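Extracellular solute-binding protein, family 7 (PDB 4PET) binds pyruvate together with a calcium ion, and probably delivers this solute in the periplasm to a TRAP transporter. Local coordinates at residues Val282-Ala285 with Ser286-Lys289. Sequence-based numbering, arbitrary orientation.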
ATOM      1  N   VAL A 282     -15.069  -0.038  -7.751  1.00 23.44           N
ATOM      2  CA  VAL A 282     -15.918  -0.223  -8.908  1.00 26.20           C
ATOM      3  C   VAL A 282     -17.170  -0.987  -8.474  1.00 20.81           C
ATOM      4  O   VAL A 282     -18.303  -0.643  -8.853  1.00 21.80           O
ATOM      5  CB  VAL A 282     -15.213  -1.022 -10.018  1.00 28.35           C
ATOM      6  CG1 VAL A 282     -16.194  -1.335 -11.134  1.00 31.56           C
ATOM      7  CG2 VAL A 282     -13.998  -0.253 -10.577  1.00 26.51           C
ATOM      8  N   ASN A 283     -16.967  -1.994  -7.643  1.00 23.82           N
ATOM      9  CA  ASN A 283     -18.063  -2.863  -7.265  1.00 25.05           C
ATOM     10  C   ASN A 283     -18.927  -2.266  -6.188  1.00 27.56           C
ATOM     11  O   ASN A 283     -20.145  -2.483  -6.200  1.00 28.89           O
ATOM     12  CB  ASN A 283     -17.554  -4.239  -6.886  1.00 23.27           C
ATOM     13  CG  ASN A 283     -17.047  -4.983  -8.080  1.00 27.21           C
ATOM     14  OD1 ASN A 283     -17.288  -4.575  -9.225  1.00 25.42           O
ATOM     15  ND2 ASN A 283     -16.327  -6.074  -7.841  1.00 28.53           N
ATOM     16  N   LEU A 284     -18.324  -1.473  -5.294  1.00 22.53           N
ATOM     17  CA  LEU A 284     -19.134  -0.770  -4.303  1.00 21.26           C
ATOM     18  C   LEU A 284     -20.066   0.238  -4.992  1.00 23.92           C
ATOM     19  O   LEU A 284     -21.211   0.422  -4.571  1.00 27.48           O
ATOM     20  CB  LEU A 284     -18.254  -0.072  -3.257  1.00 28.48           C
ATOM     21  CG  LEU A 284     -19.008   0.725  -2.181  1.00 26.78           C
ATOM     22  CD1 LEU A 284     -19.892  -0.189  -1.263  1.00 22.69           C
ATOM     23  CD2 LEU A 284     -17.990   1.493  -1.357  1.00 32.99           C
ATOM     24  N   ALA A 285     -19.587   0.879  -6.053  1.00 22.88           N
ATOM     25  CA  ALA A 285     -20.427   1.859  -6.754  1.00 27.06           C
ATOM     26  C   ALA A 285     -21.682   1.168  -7.284  1.00 33.19           C
ATOM     27  O   ALA A 285     -22.768   1.737  -7.234  1.00 28.33           O
ATOM     28  CB  ALA A 285     -19.665   2.527  -7.903  1.00 26.82           C
ATOM     29  N   SER A 286     -21.511  -0.063  -7.788  1.00 30.52           N
ATOM     30  CA  SER A 286     -22.625  -0.828  -8.354  1.00 31.01           C
ATOM     31  C   SER A 286     -23.552  -1.334  -7.244  1.00 25.11           C
ATOM     32  O   SER A 286     -24.758  -1.351  -7.389  1.00 26.21           O
ATOM     33  CB  SER A 286     -22.105  -2.021  -9.184  1.00 41.35           C
ATOM     34  OG  SER A 286     -23.184  -2.853  -9.627  1.00 46.22           O
ATOM     35  N   LEU A 287     -22.954  -1.780  -6.152  1.00 26.00           N
ATOM     36  CA  LEU A 287     -23.685  -2.234  -4.981  1.00 26.48           C
ATOM     37  C   LEU A 287     -24.611  -1.149  -4.465  1.00 33.01           C
ATOM     38  O   LEU A 287     -25.704  -1.434  -4.018  1.00 31.73           O
ATOM     39  CB  LEU A 287     -22.662  -2.586  -3.906  1.00 32.56           C
ATOM     40  CG  LEU A 287     -23.048  -3.216  -2.582  1.00 31.87           C
ATOM     41  CD1 LEU A 287     -23.872  -4.489  -2.824  1.00 33.53           C
ATOM     42  CD2 LEU A 287     -21.750  -3.512  -1.778  1.00 31.12           C
ATOM     43  N   LYS A 288     -24.147   0.096  -4.514  1.00 31.44           N
ATOM     44  CA  LYS A 288     -24.925   1.212  -4.014  1.00 41.03           C
ATOM     45  C   LYS A 288     -26.140   1.488  -4.912  1.00 40.89           C
ATOM     46  O   LYS A 288     -27.035   2.243  -4.543  1.00 34.57           O
ATOM     47  CB  LYS A 288     -24.068   2.478  -3.940  1.00 39.53           C
ATOM     48  CG  LYS A 288     -22.910   2.428  -2.949  1.00 45.27           C
ATOM     49  CD  LYS A 288     -21.961   3.594  -3.235  1.00 51.67           C
ATOM     50  CE  LYS A 288     -21.690   4.468  -2.011  1.00 52.03           C
ATOM     51  NZ  LYS A 288     -21.087   5.785  -2.401  1.00 45.15           N
ATOM     52  N   LYS A 289     -26.148   0.888  -6.096  1.00 40.34           N
ATOM     53  CA  LYS A 289     -27.116   1.268  -7.114  1.00 48.79           C
ATOM     54  C   LYS A 289     -27.960   0.093  -7.651  1.00 40.23           C
ATOM     55  O   LYS A 289     -29.081   0.287  -8.096  1.00 44.84           O
ATOM     56  CB  LYS A 289     -26.361   1.970  -8.255  1.00 49.13           C
ATOM     57  CG  LYS A 289     -27.130   2.061  -9.540  1.00 61.95           C
ATOM     58  CD  LYS A 289     -26.285   2.609 -10.682  1.00 65.23           C
ATOM     59  CE  LYS A 289     -27.178   3.023 -11.864  1.00 67.93           C
ATOM     60  NZ  LYS A 289     -28.214   1.995 -12.197  1.00 69.05           N
TER
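L284 and L287, one helical turn apart, touch through their branches, with CD1 of L284 lying 3.8 Å from CD2 of L287. In both leucines CG stands anti to the backbone N (chi1 179° in L284), which sets each branch point beside its own carbonyl carbon, and the two side chains cross at a slant rather than running alongside one another. Beneath them the backbone is tied by i to i+4 hydrogen bonds. L287 N reaches N283 O at 2.9 Å, and K288 N reaches L284 O at 3.0 Å. The carbonyl of L284 is also covered by the aliphatic part of K288, whose CG comes to 3.1 Å from L284 O before the chain leads off toward the surface.

A285 and S286, joined directly along the chain, meet mainly through the backbone that links them. S286 N gives a weak bond, 3.4 Å long, to V282 O, while CB of S286 lies 3.6 Å from N283 O. A285 packs, with V282, on Q338 of the second subunit, and OG of S286 is hydrogen-bonded to D290 one turn further on. L284 and K288 meet L345 and A341 of that subunit, whereas L287 rests on L219 of its own chain, where N283 ND2 donates a hydrogen bond to the carbonyl oxygen of P215. The arrangement is that of the C-terminal turns of a long alpha-helix, 255-290, in a TRAP-type solute-binding protein, with one flank packed against the partner subunit and another against a loop of its own chain.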